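Local coordinates for protein Rik1-associated factor 1 (Schizosaccharomyces pombe, PDB 4O9D) that is a subunit of the Clr4 methyltransferase complex, which contributes to heterochromatin formation by methylating histone H3, this piece being the protein's WD-repeat beta-propeller, at residues E76-L81 and D110-V115; E187-L192 and L263-Y268. All coordinates share one frame; numbering follows the deposited sequence.

Contact 1: residues E76-L81 and D110-V115. With EDO (1,2-ethanediol), chain D.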
ATOM      1  N   GLU A  76      -2.242   1.176  21.295  1.00 31.70           N
ATOM      2  CA  GLU A  76      -1.548   0.067  21.930  1.00 33.26           C
ATOM      3  C   GLU A  76      -0.708  -0.729  20.910  1.00 30.28           C
ATOM      4  O   GLU A  76       0.353  -1.269  21.251  1.00 29.19           O
ATOM      5  CB  GLU A  76      -2.559  -0.843  22.644  1.00 33.21           C
ATOM      6  CG  GLU A  76      -2.052  -2.239  22.881  1.00 38.54           C
ATOM      7  CD  GLU A  76      -2.860  -3.004  23.921  1.00 49.30           C
ATOM      8  OE1 GLU A  76      -4.115  -3.030  23.842  1.00 46.98           O
ATOM      9  OE2 GLU A  76      -2.224  -3.584  24.826  1.00 53.67           O
ATOM     10  N   SER A  77      -1.193  -0.787  19.668  1.00 30.32           N
ATOM     11  CA  SER A  77      -0.426  -1.305  18.519  1.00 28.18           C
ATOM     12  C   SER A  77      -0.118  -2.813  18.579  1.00 28.21           C
ATOM     13  O   SER A  77      -0.849  -3.558  19.211  1.00 32.17           O
ATOM     14  CB  SER A  77       0.859  -0.500  18.320  1.00 30.79           C
ATOM     15  OG  SER A  77       1.405  -0.736  17.019  1.00 31.48           O
ATOM     16  N   HIS A  78       0.944  -3.240  17.889  1.00 27.57           N
ATOM     17  CA  HIS A  78       1.379  -4.645  17.840  1.00 29.08           C
ATOM     18  C   HIS A  78       2.804  -4.745  18.383  1.00 32.10           C
ATOM     19  O   HIS A  78       3.625  -3.881  18.095  1.00 36.66           O
ATOM     20  CB  HIS A  78       1.392  -5.158  16.389  1.00 29.86           C
ATOM     21  CG  HIS A  78       0.084  -5.016  15.667  1.00 28.24           C
ATOM     22  ND1 HIS A  78      -0.654  -6.102  15.243  1.00 26.27           N
ATOM     23  CD2 HIS A  78      -0.618  -3.920  15.295  1.00 25.70           C
ATOM     24  CE1 HIS A  78      -1.747  -5.681  14.631  1.00 24.78           C
ATOM     25  NE2 HIS A  78      -1.760  -4.361  14.665  1.00 22.53           N
ATOM     26  N   TYR A  79       3.124  -5.809  19.116  1.00 32.16           N
ATOM     27  CA  TYR A  79       4.421  -5.883  19.791  1.00 37.45           C
ATOM     28  C   TYR A  79       4.764  -7.310  20.230  1.00 41.52           C
ATOM     29  O   TYR A  79       3.896  -8.180  20.281  1.00 35.20           O
ATOM     30  CB  TYR A  79       4.407  -4.974  21.023  1.00 35.39           C
ATOM     31  CG  TYR A  79       3.257  -5.296  21.952  1.00 42.23           C
ATOM     32  CD1 TYR A  79       3.388  -6.247  22.952  1.00 45.10           C
ATOM     33  CD2 TYR A  79       2.026  -4.676  21.802  1.00 42.31           C
ATOM     34  CE1 TYR A  79       2.323  -6.560  23.788  1.00 47.53           C
ATOM     35  CE2 TYR A  79       0.962  -4.981  22.632  1.00 41.12           C
ATOM     36  CZ  TYR A  79       1.115  -5.924  23.621  1.00 47.24           C
ATOM     37  OH  TYR A  79       0.054  -6.227  24.448  1.00 49.70           O
ATOM     38  N   LYS A  80       6.038  -7.543  20.542  1.00 45.78           N
ATOM     39  CA  LYS A  80       6.465  -8.815  21.140  1.00 50.62           C
ATOM     40  C   LYS A  80       7.420  -8.488  22.286  1.00 50.78           C
ATOM     41  O   LYS A  80       7.984  -7.390  22.337  1.00 53.42           O
ATOM     42  CB  LYS A  80       7.182  -9.714  20.118  1.00 49.37           C
ATOM     43  CG  LYS A  80       6.407 -10.026  18.829  1.00 49.98           C
ATOM     44  CD  LYS A  80       7.328 -10.606  17.725  1.00 46.61           C
ATOM     45  CE  LYS A  80       6.521 -11.079  16.511  1.00 47.32           C
ATOM     46  NZ  LYS A  80       7.325 -11.688  15.392  1.00 41.43           N
ATOM     47  N   LEU A  81       7.617  -9.436  23.196  1.00 53.36           N
ATOM     48  CA  LEU A  81       8.557  -9.243  24.305  1.00 61.14           C
ATOM     49  C   LEU A  81       9.980  -9.608  23.872  1.00 60.49           C
ATOM     50  O   LEU A  81      10.251 -10.767  23.549  1.00 57.02           O
ATOM     51  CB  LEU A  81       8.138 -10.075  25.524  1.00 57.33           C
ATOM     52  CG  LEU A  81       6.723  -9.817  26.051  1.00 61.28           C
ATOM     53  CD1 LEU A  81       6.239  -8.422  25.642  1.00 60.00           C
ATOM     54  CD2 LEU A  81       5.758 -10.889  25.563  1.00 57.37           C
ATOM     55  N   ASP A 110       3.705  -8.986  14.217  1.00 34.42           N
ATOM     56  CA  ASP A 110       3.388  -9.870  15.345  1.00 37.38           C
ATOM     57  C   ASP A 110       2.432 -11.011  14.954  1.00 35.73           C
ATOM     58  O   ASP A 110       2.003 -11.779  15.814  1.00 35.79           O
ATOM     59  CB  ASP A 110       2.792  -9.069  16.502  1.00 32.53           C
ATOM     60  CG  ASP A 110       1.426  -8.516  16.174  1.00 33.52           C
ATOM     61  OD1 ASP A 110       1.112  -8.398  14.964  1.00 30.89           O
ATOM     62  OD2 ASP A 110       0.675  -8.189  17.125  1.00 35.12           O
ATOM     63  N   ASN A 111       2.115 -11.130  13.661  1.00 29.29           N
ATOM     64  CA  ASN A 111       1.193 -12.165  13.167  1.00 34.55           C
ATOM     65  C   ASN A 111      -0.282 -11.941  13.487  1.00 29.21           C
ATOM     66  O   ASN A 111      -1.048 -12.889  13.443  1.00 30.84           O
ATOM     67  CB  ASN A 111       1.558 -13.562  13.725  1.00 31.17           C
ATOM     68  CG  ASN A 111       2.988 -13.960  13.426  1.00 33.49           C
ATOM     69  OD1 ASN A 111       3.734 -13.232  12.739  1.00 34.83           O
ATOM     70  ND2 ASN A 111       3.390 -15.116  13.946  1.00 36.39           N
ATOM     71  N   ALA A 112      -0.681 -10.720  13.829  1.00 27.14           N
ATOM     72  CA  ALA A 112      -2.061 -10.481  14.262  1.00 26.40           C
ATOM     73  C   ALA A 112      -2.776  -9.439  13.407  1.00 26.14           C
ATOM     74  O   ALA A 112      -2.158  -8.493  12.951  1.00 25.17           O
ATOM     75  CB  ALA A 112      -2.089 -10.063  15.757  1.00 24.59           C
ATOM     76  N   VAL A 113      -4.073  -9.635  13.162  1.00 23.44           N
ATOM     77  CA  VAL A 113      -4.899  -8.563  12.660  1.00 22.29           C
ATOM     78  C   VAL A 113      -5.689  -7.961  13.847  1.00 23.89           C
ATOM     79  O   VAL A 113      -6.337  -8.708  14.592  1.00 22.31           O
ATOM     80  CB  VAL A 113      -5.893  -9.070  11.589  1.00 23.61           C
ATOM     81  CG1 VAL A 113      -6.657  -7.907  11.016  1.00 20.93           C
ATOM     82  CG2 VAL A 113      -5.157  -9.810  10.463  1.00 27.00           C
ATOM     83  N   LYS A 114      -5.639  -6.641  14.025  1.00 22.38           N
ATOM     84  CA  LYS A 114      -6.399  -5.973  15.104  1.00 23.61           C
ATOM     85  C   LYS A 114      -7.424  -4.983  14.564  1.00 28.96           C
ATOM     86  O   LYS A 114      -7.294  -4.447  13.445  1.00 23.30           O
ATOM     87  CB  LYS A 114      -5.465  -5.289  16.115  1.00 23.12           C
ATOM     88  CG  LYS A 114      -4.608  -6.302  16.902  1.00 24.65           C
ATOM     89  CD  LYS A 114      -3.538  -5.668  17.806  1.00 27.25           C
ATOM     90  CE  LYS A 114      -2.753  -6.729  18.608  1.00 27.75           C
ATOM     91  NZ  LYS A 114      -1.836  -6.124  19.625  1.00 31.30           N
ATOM     92  N   VAL A 115      -8.449  -4.751  15.377  1.00 25.88           N
ATOM     93  CA  VAL A 115      -9.555  -3.872  15.022  1.00 25.14           C
ATOM     94  C   VAL A 115      -9.697  -2.817  16.133  1.00 29.71           C
ATOM     95  O   VAL A 115      -9.908  -3.185  17.295  1.00 27.27           O
ATOM     96  CB  VAL A 115     -10.881  -4.680  14.929  1.00 21.45           C
ATOM     97  CG1 VAL A 115     -12.034  -3.757  14.587  1.00 25.48           C
ATOM     98  CG2 VAL A 115     -10.755  -5.800  13.911  1.00 24.13           C
TER
HETATM   99  C1  EDO D 702       3.460 -14.954  18.699  1.00 51.64           C
HETATM  100  O1  EDO D 702       2.246 -15.595  18.304  1.00 42.26           O
HETATM  101  C2  EDO D 702       4.065 -14.240  17.494  1.00 48.40           C
HETATM  102  O2  EDO D 702       3.962 -12.826  17.702  1.00 49.01           O
HETATM  103  O   HOH W   1       0.682  -7.588  19.883  1.00 36.07           O
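The imidazole of His78 carries the CD of Lys114 over one face and meets the Asp110 carboxylate at its edge. Lys114 runs extended past the ring in the opposite direction, its CD 3.8 Å from the His78 centroid in a CH-pi contact. Lysine suits this buried position because CD lies over the ring, toward its rim, while Lys114 NZ reaches on to Ser77 O, a bond of 2.8 Å. His78 ND1 donates to Asp110 OD1 at 2.9 Å, on the syn side, with the ring and carboxylate planes 78° apart. From the opposite face of that carboxylate, Ala112 N gives the same oxygen the bond of an Asx turn. Asp110 OD2 accepts from a water at 2.8 Å; this water also accepts from Tyr79 N and Lys114 NZ, and sharing it would be expected to stabilise both charges. An alanine in place of Asp110 would probably leave His78 ND1 and Ala112 N without their shared acceptor and the imidazole freer to turn. A 1,2-ethanediol, probably from the crystallisation liquor, donates a hydrogen bond through O2 to Asp110 O. With His78 NE2 bonded to Thr106, the Asp-His-Thr chain matches part of the hydrogen-bonded network characteristic of WD40 blades. Strand 79-81, outermost in its sheet, pairs antiparallel with 87-97; His78 packs on Ile92 there and on Ala108 of strand 103-108, with Lys114 one strand further, in 113-117.

Contact 2: residues E187-L192 and L263-Y268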
ATOM      1  N   GLU A 187      -5.991  -8.082  -3.256  1.00 21.50           N
ATOM      2  CA  GLU A 187      -6.986  -7.089  -3.681  1.00 22.75           C
ATOM      3  C   GLU A 187      -8.331  -7.765  -3.989  1.00 23.38           C
ATOM      4  O   GLU A 187      -8.378  -8.888  -4.501  1.00 24.53           O
ATOM      5  CB  GLU A 187      -6.535  -6.342  -4.966  1.00 24.18           C
ATOM      6  CG  GLU A 187      -5.160  -5.683  -4.926  1.00 29.73           C
ATOM      7  CD  GLU A 187      -5.134  -4.313  -4.219  1.00 35.70           C
ATOM      8  OE1 GLU A 187      -4.042  -3.941  -3.696  1.00 33.52           O
ATOM      9  OE2 GLU A 187      -6.187  -3.622  -4.199  1.00 36.07           O
ATOM     10  N   PHE A 188      -9.430  -7.082  -3.701  1.00 18.67           N
ATOM     11  CA  PHE A 188     -10.718  -7.520  -4.205  1.00 18.82           C
ATOM     12  C   PHE A 188     -10.970  -7.047  -5.628  1.00 28.37           C
ATOM     13  O   PHE A 188     -10.437  -6.020  -6.042  1.00 20.36           O
ATOM     14  CB  PHE A 188     -11.828  -6.973  -3.314  1.00 21.56           C
ATOM     15  CG  PHE A 188     -11.971  -7.697  -1.997  1.00 23.87           C
ATOM     16  CD1 PHE A 188     -12.663  -8.901  -1.927  1.00 22.75           C
ATOM     17  CD2 PHE A 188     -11.424  -7.172  -0.832  1.00 26.66           C
ATOM     18  CE1 PHE A 188     -12.813  -9.587  -0.684  1.00 20.77           C
ATOM     19  CE2 PHE A 188     -11.572  -7.846   0.397  1.00 22.11           C
ATOM     20  CZ  PHE A 188     -12.278  -9.051   0.453  1.00 22.66           C
ATOM     21  N   SER A 189     -11.832  -7.757  -6.352  1.00 20.89           N
ATOM     22  CA  SER A 189     -12.173  -7.357  -7.710  1.00 27.08           C
ATOM     23  C   SER A 189     -13.622  -7.728  -8.039  1.00 29.61           C
ATOM     24  O   SER A 189     -14.040  -8.863  -7.781  1.00 29.00           O
ATOM     25  CB  SER A 189     -11.207  -8.040  -8.686  1.00 24.66           C
ATOM     26  OG  SER A 189     -11.502  -7.727 -10.035  1.00 27.78           O
ATOM     27  N   ASN A 190     -14.385  -6.784  -8.597  1.00 26.43           N
ATOM     28  CA  ASN A 190     -15.771  -7.072  -9.022  1.00 31.55           C
ATOM     29  C   ASN A 190     -16.267  -6.239 -10.213  1.00 32.46           C
ATOM     30  O   ASN A 190     -17.476  -6.148 -10.456  1.00 35.25           O
ATOM     31  CB  ASN A 190     -16.787  -6.956  -7.863  1.00 30.19           C
ATOM     32  CG  ASN A 190     -16.911  -5.541  -7.300  1.00 35.49           C
ATOM     33  OD1 ASN A 190     -16.560  -4.543  -7.946  1.00 34.99           O
ATOM     34  ND2 ASN A 190     -17.436  -5.452  -6.078  1.00 38.89           N
ATOM     35  N   PHE A 191     -15.350  -5.651 -10.963  1.00 31.37           N
ATOM     36  CA  PHE A 191     -15.719  -5.000 -12.226  1.00 30.50           C
ATOM     37  C   PHE A 191     -16.781  -3.926 -11.955  1.00 30.16           C
ATOM     38  O   PHE A 191     -17.855  -3.902 -12.568  1.00 30.61           O
ATOM     39  CB  PHE A 191     -16.193  -6.062 -13.233  1.00 30.68           C
ATOM     40  CG  PHE A 191     -16.443  -5.542 -14.626  1.00 26.27           C
ATOM     41  CD1 PHE A 191     -15.606  -4.601 -15.200  1.00 34.65           C
ATOM     42  CD2 PHE A 191     -17.527  -6.019 -15.372  1.00 29.69           C
ATOM     43  CE1 PHE A 191     -15.842  -4.121 -16.501  1.00 34.81           C
ATOM     44  CE2 PHE A 191     -17.769  -5.551 -16.675  1.00 29.84           C
ATOM     45  CZ  PHE A 191     -16.922  -4.608 -17.234  1.00 34.08           C
ATOM     46  N   LEU A 192     -16.440  -3.055 -10.999  1.00 33.79           N
ATOM     47  CA  LEU A 192     -17.278  -1.943 -10.554  1.00 34.15           C
ATOM     48  C   LEU A 192     -18.672  -2.402 -10.168  1.00 36.31           C
ATOM     49  O   LEU A 192     -19.659  -1.780 -10.552  1.00 33.38           O
ATOM     50  CB  LEU A 192     -17.356  -0.831 -11.619  1.00 34.19           C
ATOM     51  CG  LEU A 192     -17.667   0.584 -11.098  1.00 38.71           C
ATOM     52  CD1 LEU A 192     -16.602   1.036 -10.096  1.00 37.21           C
ATOM     53  CD2 LEU A 192     -17.756   1.609 -12.239  1.00 38.75           C
ATOM     54  N   LEU A 263      -4.007  -7.139 -16.555  1.00 24.42           N
ATOM     55  CA  LEU A 263      -5.007  -8.196 -16.489  1.00 21.72           C
ATOM     56  C   LEU A 263      -6.413  -7.633 -16.583  1.00 28.11           C
ATOM     57  O   LEU A 263      -6.743  -6.662 -15.906  1.00 28.55           O
ATOM     58  CB  LEU A 263      -4.862  -8.998 -15.177  1.00 25.42           C
ATOM     59  CG  LEU A 263      -3.512  -9.702 -14.979  1.00 27.22           C
ATOM     60  CD1 LEU A 263      -2.578  -8.925 -14.058  1.00 20.10           C
ATOM     61  CD2 LEU A 263      -3.750 -11.118 -14.424  1.00 31.68           C
ATOM     62  N   ASP A 264      -7.246  -8.260 -17.410  1.00 28.14           N
ATOM     63  CA  ASP A 264      -8.606  -7.796 -17.646  1.00 28.32           C
ATOM     64  C   ASP A 264      -9.551  -8.412 -16.621  1.00 29.63           C
ATOM     65  O   ASP A 264      -9.462  -9.599 -16.331  1.00 31.11           O
ATOM     66  CB  ASP A 264      -9.040  -8.192 -19.061  1.00 31.48           C
ATOM     67  CG  ASP A 264     -10.456  -7.767 -19.381  1.00 35.92           C
ATOM     68  OD1 ASP A 264     -10.629  -6.611 -19.819  1.00 40.64           O
ATOM     69  OD2 ASP A 264     -11.394  -8.587 -19.202  1.00 37.31           O
ATOM     70  N   THR A 265     -10.462  -7.599 -16.093  1.00 28.73           N
ATOM     71  CA  THR A 265     -11.394  -8.016 -15.052  1.00 28.41           C
ATOM     72  C   THR A 265     -12.670  -8.763 -15.548  1.00 31.78           C
ATOM     73  O   THR A 265     -13.481  -9.203 -14.745  1.00 34.20           O
ATOM     74  CB  THR A 265     -11.767  -6.783 -14.195  1.00 28.66           C
ATOM     75  OG1 THR A 265     -10.692  -6.507 -13.280  1.00 37.32           O
ATOM     76  CG2 THR A 265     -12.998  -7.021 -13.397  1.00 35.87           C
ATOM     77  N   ARG A 266     -12.864  -8.914 -16.848  1.00 31.67           N
ATOM     78  CA  ARG A 266     -14.008  -9.697 -17.344  1.00 32.82           C
ATOM     79  C   ARG A 266     -13.552 -11.133 -17.544  1.00 34.82           C
ATOM     80  O   ARG A 266     -14.125 -12.079 -16.987  1.00 38.13           O
ATOM     81  CB  ARG A 266     -14.544  -9.119 -18.666  1.00 35.04           C
ATOM     82  CG  ARG A 266     -15.200  -7.762 -18.528  1.00 34.85           C
ATOM     83  CD  ARG A 266     -15.294  -7.051 -19.874  1.00 36.77           C
ATOM     84  NE  ARG A 266     -13.963  -6.702 -20.356  1.00 40.19           N
ATOM     85  CZ  ARG A 266     -13.637  -6.501 -21.630  1.00 37.60           C
ATOM     86  NH1 ARG A 266     -14.551  -6.614 -22.591  1.00 34.61           N
ATOM     87  NH2 ARG A 266     -12.386  -6.181 -21.944  1.00 37.73           N
ATOM     88  N   MET A 267     -12.488 -11.275 -18.330  1.00 35.26           N
ATOM     89  CA  MET A 267     -11.897 -12.571 -18.623  1.00 35.67           C
ATOM     90  C   MET A 267     -11.035 -13.082 -17.456  1.00 38.03           C
ATOM     91  O   MET A 267     -10.776 -14.268 -17.364  1.00 36.19           O
ATOM     92  CB  MET A 267     -11.027 -12.455 -19.880  1.00 32.95           C
ATOM     93  CG  MET A 267     -11.718 -11.779 -21.073  1.00 38.35           C
ATOM     94  SD  MET A 267     -13.271 -12.595 -21.509  1.00 65.53           S
ATOM     95  CE  MET A 267     -12.663 -13.955 -22.515  1.00 54.21           C
ATOM     96  N   TYR A 268     -10.608 -12.191 -16.560  1.00 31.83           N
ATOM     97  CA  TYR A 268      -9.510 -12.499 -15.636  1.00 26.63           C
ATOM     98  C   TYR A 268      -8.435 -13.252 -16.383  1.00 31.01           C
ATOM     99  O   TYR A 268      -8.147 -14.412 -16.091  1.00 30.79           O
ATOM    100  CB  TYR A 268      -9.980 -13.293 -14.413  1.00 35.10           C
ATOM    101  CG  TYR A 268     -10.734 -12.416 -13.448  1.00 32.59           C
ATOM    102  CD1 TYR A 268     -10.064 -11.482 -12.675  1.00 33.91           C
ATOM    103  CD2 TYR A 268     -12.118 -12.486 -13.350  1.00 30.68           C
ATOM    104  CE1 TYR A 268     -10.755 -10.660 -11.804  1.00 33.00           C
ATOM    105  CE2 TYR A 268     -12.811 -11.668 -12.495  1.00 33.07           C
ATOM    106  CZ  TYR A 268     -12.129 -10.760 -11.723  1.00 31.39           C
ATOM    107  OH  TYR A 268     -12.824  -9.938 -10.867  1.00 30.36           O
TER
HETATM  108  O   HOH W   2     -12.343  -5.195 -10.699  1.00 29.68           O
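The two segments leave strands 182-189 and 258-264 and turn into loops that come closest at Phe191 and Thr265, their CA atoms 6.0 Å apart. This is a junction between consecutive blades of a beta-propeller, where the loop after a blade's first strand meets the turn between the third and fourth strands of the next. Phe191 lies in the left-handed backbone region (phi 57°, psi 52°). Its side chain crosses that of Thr265 obliquely, with Phe191 CB 3.3 Å from Thr265 CG2. Arg266 lays its aliphatic part over one face of the phenyl ring, Arg266 CG standing 4.0 Å from the Phe191 centroid. An arginine fits because its methylenes meet the ring while its guanidinium turns to Asp264, forming a salt bridge from Arg266 NH2 to Asp264 OD1 at 2.8 Å. Asp264 also orders the turn: OD2 accepts from the backbone N of both Arg266 and Met267, an Asx motif. Small, polar Ser189 faces the tip of Tyr268, and their hydroxyls, Ser189 OG and Tyr268 OH, are hydrogen-bonded at 2.7 Å. A water bonded to Ser189 OG also accepts from Phe191 N at 3.1 Å and makes a weak bond of 3.3 Å to Thr265 OG1.

Contacts 1 and 2 occupy separate places on one propeller, with their centres 32 Å apart and their nearest atoms about 12 Å apart. Each centre lies 19 Å from the centre of the chain. Contact 1 works inside a single blade, tying the entry to its first strand to the turn between its second and third; contact 2 joins two successive blades. Because strands alternate in direction within each blade, the loops of contact 1 and those of contact 2 belong to opposite ends of the strands. They follow one another along the chain and share no residues. The 1,2-ethanediol lies at contact 1.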